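Long-range contact in plantazolicin methyltransferase BamL (Bacillus amyloliquefaciens subsp. plantarum, PDB 5DLY), which probably transfers methyl groups from S-adenosylmethionine to the amino terminus of desmethyl-plantazolicin, completing the antibiotic: residues 42-54 and 227-241. Sequence-based numbering, arbitrary orientation.
Sequences SISIETFLSFYSS and QFFSLMRNRNLQDAL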
loop_
_atom_site.group_PDB
_atom_site.type_symbol
_atom_site.label_atom_id
_atom_site.label_comp_id
_atom_site.label_asym_id
_atom_site.label_seq_id
_atom_site.Cartn_x
_atom_site.Cartn_y
_atom_site.Cartn_z
ATOM N N SER A 42 9.372 -5.168 2.226
ATOM C CA SER A 42 10.536 -4.875 1.396
ATOM C C SER A 42 10.300 -5.238 -0.064
ATOM O O SER A 42 10.823 -4.575 -0.956
ATOM C CB SER A 42 11.804 -5.568 1.904
ATOM O OG SER A 42 11.691 -6.977 1.831
ATOM N N ILE A 43 9.540 -6.303 -0.307
ATOM C CA ILE A 43 9.214 -6.674 -1.685
ATOM C C ILE A 43 8.364 -5.606 -2.378
ATOM O O ILE A 43 8.663 -5.192 -3.503
ATOM C CB ILE A 43 8.592 -8.073 -1.760
ATOM C CG1 ILE A 43 9.648 -9.090 -1.348
ATOM C CG2 ILE A 43 8.058 -8.371 -3.157
ATOM C CD1 ILE A 43 9.077 -10.440 -0.994
ATOM N N SER A 44 7.331 -5.124 -1.692
ATOM C CA SER A 44 6.512 -4.055 -2.245
ATOM C C SER A 44 7.295 -2.769 -2.480
ATOM O O SER A 44 7.116 -2.128 -3.514
ATOM C CB SER A 44 5.313 -3.789 -1.351
ATOM O OG SER A 44 4.486 -4.934 -1.301
ATOM N N ILE A 45 8.163 -2.410 -1.529
ATOM C CA ILE A 45 8.988 -1.200 -1.663
ATOM C C ILE A 45 9.958 -1.331 -2.842
ATOM O O ILE A 45 10.041 -0.441 -3.692
ATOM C CB ILE A 45 9.766 -0.881 -0.366
ATOM C CG1 ILE A 45 8.799 -0.553 0.785
ATOM C CG2 ILE A 45 10.769 0.245 -0.613
ATOM C CD1 ILE A 45 9.435 -0.609 2.168
ATOM N N GLU A 46 10.675 -2.453 -2.911
ATOM C CA GLU A 46 11.626 -2.628 -4.006
ATOM C C GLU A 46 10.934 -2.725 -5.362
ATOM O O GLU A 46 11.529 -2.396 -6.396
ATOM C CB GLU A 46 12.556 -3.827 -3.766
ATOM C CG GLU A 46 13.477 -3.688 -2.552
ATOM C CD GLU A 46 14.427 -2.491 -2.609
ATOM O OE1 GLU A 46 14.660 -1.932 -3.696
ATOM O OE2 GLU A 46 14.950 -2.100 -1.544
ATOM N N THR A 47 9.667 -3.145 -5.360
ATOM C CA THR A 47 8.884 -3.200 -6.587
ATOM C C THR A 47 8.665 -1.780 -7.083
ATOM O O THR A 47 8.920 -1.507 -8.249
ATOM C CB THR A 47 7.553 -3.948 -6.393
ATOM O OG1 THR A 47 7.824 -5.316 -6.079
ATOM C CG2 THR A 47 6.691 -3.908 -7.659
ATOM N N PHE A 48 8.246 -0.860 -6.209
ATOM C CA PHE A 48 8.038 0.498 -6.709
ATOM C C PHE A 48 9.339 1.217 -7.059
ATOM O O PHE A 48 9.370 2.003 -8.000
ATOM C CB PHE A 48 7.038 1.344 -5.885
ATOM C CG PHE A 48 7.541 1.832 -4.539
ATOM C CD1 PHE A 48 8.587 2.753 -4.436
ATOM C CD2 PHE A 48 6.876 1.454 -3.378
ATOM C CE1 PHE A 48 8.989 3.232 -3.188
ATOM C CE2 PHE A 48 7.268 1.932 -2.133
ATOM C CZ PHE A 48 8.331 2.816 -2.040
ATOM N N LEU A 49 10.414 0.920 -6.326
ATOM C CA LEU A 49 11.725 1.490 -6.660
ATOM C C LEU A 49 12.246 0.977 -7.992
ATOM O O LEU A 49 12.795 1.750 -8.790
ATOM C CB LEU A 49 12.726 1.242 -5.540
ATOM C CG LEU A 49 12.412 1.975 -4.239
ATOM C CD1 LEU A 49 13.369 1.517 -3.157
ATOM C CD2 LEU A 49 12.466 3.487 -4.413
ATOM N N SER A 50 12.067 -0.315 -8.246
ATOM C CA SER A 50 12.497 -0.880 -9.518
ATOM C C SER A 50 11.672 -0.310 -10.663
ATOM O O SER A 50 12.219 0.018 -11.714
ATOM C CB SER A 50 12.409 -2.402 -9.499
ATOM O OG SER A 50 12.759 -2.924 -10.774
ATOM N N PHE A 51 10.362 -0.177 -10.446
ATOM C CA PHE A 51 9.474 0.401 -11.444
ATOM C C PHE A 51 9.908 1.818 -11.793
ATOM O O PHE A 51 10.024 2.160 -12.974
ATOM C CB PHE A 51 8.013 0.402 -10.965
ATOM C CG PHE A 51 7.056 1.018 -11.949
ATOM C CD1 PHE A 51 6.780 2.393 -11.913
ATOM C CD2 PHE A 51 6.422 0.235 -12.914
ATOM C CE1 PHE A 51 5.897 2.966 -12.826
ATOM C CE2 PHE A 51 5.535 0.808 -13.829
ATOM C CZ PHE A 51 5.278 2.172 -13.783
ATOM N N TYR A 52 10.172 2.622 -10.762
ATOM C CA TYR A 52 10.480 4.036 -10.955
ATOM C C TYR A 52 11.759 4.231 -11.780
ATOM O O TYR A 52 11.770 5.000 -12.755
ATOM C CB TYR A 52 10.530 4.800 -9.611
ATOM C CG TYR A 52 10.432 6.295 -9.814
ATOM C CD1 TYR A 52 11.571 7.051 -10.111
ATOM C CD2 TYR A 52 9.200 6.948 -9.763
ATOM C CE1 TYR A 52 11.488 8.414 -10.341
ATOM C CE2 TYR A 52 9.110 8.318 -9.981
ATOM C CZ TYR A 52 10.255 9.038 -10.278
ATOM O OH TYR A 52 10.171 10.394 -10.510
ATOM N N SER A 53 12.812 3.517 -11.396
ATOM C CA SER A 53 14.100 3.562 -12.104
ATOM C C SER A 53 14.000 3.062 -13.543
ATOM O O SER A 53 14.602 3.646 -14.446
ATOM C CB SER A 53 15.168 2.767 -11.350
ATOM O OG SER A 53 15.784 3.555 -10.347
ATOM N N SER A 54 13.237 1.993 -13.752
ATOM C CA SER A 54 13.031 1.431 -15.086
ATOM C C SER A 54 12.291 2.425 -15.987
ATOM O O SER A 54 12.724 2.698 -17.112
ATOM C CB SER A 54 12.270 0.100 -14.995
ATOM O OG SER A 54 12.011 -0.441 -16.275
ATOM N N GLN A 227 7.016 -5.484 -18.594
ATOM C CA GLN A 227 7.167 -4.796 -17.319
ATOM C C GLN A 227 7.790 -5.720 -16.274
ATOM O O GLN A 227 8.705 -5.314 -15.558
ATOM C CB GLN A 227 5.821 -4.264 -16.820
ATOM C CG GLN A 227 5.962 -3.160 -15.785
ATOM C CD GLN A 227 5.860 -1.768 -16.387
ATOM O OE1 GLN A 227 6.854 -1.051 -16.499
ATOM N NE2 GLN A 227 4.648 -1.380 -16.782
ATOM N N PHE A 228 7.299 -6.957 -16.194
ATOM C CA PHE A 228 7.866 -7.948 -15.265
ATOM C C PHE A 228 9.338 -8.182 -15.584
ATOM O O PHE A 228 10.184 -8.158 -14.688
ATOM C CB PHE A 228 7.073 -9.253 -15.312
ATOM C CG PHE A 228 7.600 -10.339 -14.407
ATOM C CD1 PHE A 228 7.109 -10.482 -13.114
ATOM C CD2 PHE A 228 8.554 -11.245 -14.860
ATOM C CE1 PHE A 228 7.577 -11.491 -12.280
ATOM C CE2 PHE A 228 9.028 -12.253 -14.030
ATOM C CZ PHE A 228 8.528 -12.385 -12.742
ATOM N N PHE A 229 9.650 -8.378 -16.865
ATOM C CA PHE A 229 11.033 -8.579 -17.290
ATOM C C PHE A 229 11.924 -7.449 -16.790
ATOM O O PHE A 229 12.978 -7.701 -16.221
ATOM C CB PHE A 229 11.149 -8.701 -18.815
ATOM C CG PHE A 229 12.532 -9.068 -19.290
ATOM C CD1 PHE A 229 13.454 -8.083 -19.622
ATOM C CD2 PHE A 229 12.911 -10.403 -19.407
ATOM C CE1 PHE A 229 14.728 -8.420 -20.060
ATOM C CE2 PHE A 229 14.181 -10.748 -19.842
ATOM C CZ PHE A 229 15.092 -9.754 -20.170
ATOM N N SER A 230 11.490 -6.205 -16.994
ATOM C CA SER A 230 12.274 -5.044 -16.570
ATOM C C SER A 230 12.454 -5.003 -15.050
ATOM O O SER A 230 13.567 -4.827 -14.567
ATOM C CB SER A 230 11.646 -3.736 -17.066
ATOM O OG SER A 230 11.512 -3.722 -18.474
ATOM N N LEU A 231 11.363 -5.187 -14.306
ATOM C CA LEU A 231 11.418 -5.183 -12.841
ATOM C C LEU A 231 12.408 -6.198 -12.283
ATOM O O LEU A 231 13.206 -5.872 -11.399
ATOM C CB LEU A 231 10.036 -5.433 -12.233
ATOM C CG LEU A 231 8.955 -4.374 -12.445
ATOM C CD1 LEU A 231 7.634 -4.842 -11.860
ATOM C CD2 LEU A 231 9.364 -3.057 -11.817
ATOM N N MET A 232 12.360 -7.423 -12.808
ATOM C CA MET A 232 13.170 -8.529 -12.292
ATOM C C MET A 232 14.667 -8.430 -12.603
ATOM O O MET A 232 15.467 -9.175 -12.036
ATOM C CB MET A 232 12.606 -9.880 -12.748
ATOM C CG MET A 232 11.315 -10.291 -12.051
ATOM S SD MET A 232 11.329 -10.145 -10.248
ATOM C CE MET A 232 12.681 -11.246 -9.834
ATOM N N ARG A 233 15.034 -7.518 -13.498
ATOM C CA ARG A 233 16.440 -7.198 -13.760
ATOM C C ARG A 233 17.100 -6.432 -12.609
ATOM O O ARG A 233 18.329 -6.380 -12.513
ATOM C CB ARG A 233 16.573 -6.378 -15.050
ATOM C CG ARG A 233 16.584 -7.209 -16.323
ATOM C CD ARG A 233 16.521 -6.339 -17.575
ATOM N NE ARG A 233 17.690 -5.470 -17.742
ATOM C CZ ARG A 233 18.617 -5.600 -18.693
ATOM N NH1 ARG A 233 18.540 -6.573 -19.599
ATOM N NH2 ARG A 233 19.630 -4.745 -18.745
ATOM N N ASN A 234 16.285 -5.837 -11.740
ATOM C CA ASN A 234 16.794 -4.987 -10.671
ATOM C C ASN A 234 17.321 -5.808 -9.498
ATOM O O ASN A 234 16.569 -6.554 -8.872
ATOM C CB ASN A 234 15.708 -3.997 -10.221
ATOM C CG ASN A 234 16.231 -2.933 -9.270
ATOM O OD1 ASN A 234 16.672 -3.239 -8.161
ATOM N ND2 ASN A 234 16.154 -1.671 -9.686
ATOM N N ARG A 235 18.615 -5.660 -9.211
ATOM C CA ARG A 235 19.286 -6.447 -8.175
ATOM C C ARG A 235 18.746 -6.211 -6.764
ATOM O O ARG A 235 18.779 -7.115 -5.933
ATOM C CB ARG A 235 20.798 -6.211 -8.207
ATOM C CG ARG A 235 21.516 -6.944 -9.329
ATOM C CD ARG A 235 23.019 -6.706 -9.265
ATOM N NE ARG A 235 23.381 -5.379 -9.767
ATOM C CZ ARG A 235 24.046 -5.148 -10.897
ATOM N NH1 ARG A 235 24.457 -6.156 -11.660
ATOM N NH2 ARG A 235 24.317 -3.901 -11.260
ATOM N N ASN A 236 18.249 -5.003 -6.500
ATOM C CA ASN A 236 17.686 -4.691 -5.190
ATOM C C ASN A 236 16.397 -5.467 -4.936
ATOM O O ASN A 236 16.155 -5.928 -3.821
ATOM C CB ASN A 236 17.450 -3.184 -5.025
ATOM C CG ASN A 236 18.730 -2.374 -5.123
ATOM O OD1 ASN A 236 18.839 -1.466 -5.948
ATOM N ND2 ASN A 236 19.696 -2.685 -4.271
ATOM N N LEU A 237 15.578 -5.609 -5.979
ATOM C CA LEU A 237 14.351 -6.398 -5.898
ATOM C C LEU A 237 14.678 -7.882 -5.751
ATOM O O LEU A 237 14.050 -8.588 -4.964
ATOM C CB LEU A 237 13.458 -6.145 -7.118
ATOM C CG LEU A 237 12.168 -6.968 -7.244
ATOM C CD1 LEU A 237 11.291 -6.831 -6.001
ATOM C CD2 LEU A 237 11.383 -6.580 -8.488
ATOM N N GLN A 238 15.669 -8.341 -6.505
ATOM C CA GLN A 238 16.171 -9.709 -6.363
ATOM C C GLN A 238 16.611 -9.995 -4.927
ATOM O O GLN A 238 16.226 -11.015 -4.352
ATOM C CB GLN A 238 17.347 -9.956 -7.305
ATOM C CG GLN A 238 17.002 -9.930 -8.781
ATOM C CD GLN A 238 18.242 -9.996 -9.655
ATOM O OE1 GLN A 238 19.362 -10.145 -9.158
ATOM N NE2 GLN A 238 18.048 -9.874 -10.956
ATOM N N ASP A 239 17.413 -9.095 -4.356
ATOM C CA ASP A 239 17.918 -9.247 -2.988
ATOM C C ASP A 239 16.790 -9.342 -1.953
ATOM O O ASP A 239 16.873 -10.137 -1.016
ATOM C CB ASP A 239 18.883 -8.107 -2.631
ATOM C CG ASP A 239 20.225 -8.215 -3.353
ATOM O OD1 ASP A 239 20.527 -9.281 -3.940
ATOM O OD2 ASP A 239 20.984 -7.219 -3.332
ATOM N N ALA A 240 15.740 -8.540 -2.136
ATOM C CA ALA A 240 14.582 -8.550 -1.239
ATOM C C ALA A 240 13.833 -9.877 -1.306
ATOM O O ALA A 240 13.295 -10.350 -0.300
ATOM C CB ALA A 240 13.640 -7.395 -1.557
ATOM N N LEU A 241 13.814 -10.480 -2.491
ATOM C CA LEU A 241 13.112 -11.748 -2.687
ATOM C C LEU A 241 13.924 -12.918 -2.122
ATOM O O LEU A 241 13.372 -13.966 -1.772
ATOM C CB LEU A 241 12.780 -11.960 -4.172
ATOM C CG LEU A 241 11.650 -11.094 -4.749
ATOM C CD1 LEU A 241 11.798 -10.889 -6.249
ATOM C CD2 LEU A 241 10.275 -11.668 -4.425
HETATM O O HOH W 1 13.543 -8.865 2.078
HETATM O O HOH W 2 14.794 -0.852 -12.283
#
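Ser50 faces the turn between helices 227-232 and 235-241, its OG donating to Leu231 O (3.0 Å). With OG anti to the backbone N, the hydroxyl meets that oxygen in the carbonyl plane, on a lone pair; Asn234 N is its second donor. A small serine also lets Asn234 come close, CB to Ser50 OG 3.2 Å. Asn234 is the N-cap of helix 235-241: its OD1 accepts from Asn236 N at 2.9 Å and, weakly, from Leu237 N, while ND2 reaches Ser50 O through a water.

Helix 235-241 runs nearly antiparallel to 42-54 (168°), and helix 227-232 crosses it steeply. Leu231 lays CD2 against the backbone of Phe51, 3.8 Å from Phe51 CB. The Phe51 ring meets the Gln227 amide obliquely, planes 50° apart, and stacks with Trp261. Leu237 CD1 packs against Thr47 OG1 (3.8 Å), which donates to Ile43 O and, satisfied within its own helix, can lie against a methyl. Glu46 CG lies against Ala240 CB, a short residue suited to the close backbones; the chi2 bend (-60°) brings Glu46 OE1 to Asn236 CB (3.3 Å), and OE2 bonds to Tyr76. Ile43 and Leu241 cross at about a right angle, CD1 to CD2 3.8 Å, while a water joins Ser42 OG to Ala240 O.

The 226-241 helical pair packs onto the sheet-covering helix 23-56 of the Rossmann-like methyltransferase fold, away from the ligand sites. The chemistry implies a mixed interface: aliphatic packing does most of the filling, one direct hydrogen bond fixes the turn, and each water links a backbone carbonyl of one segment to a side chain of the other.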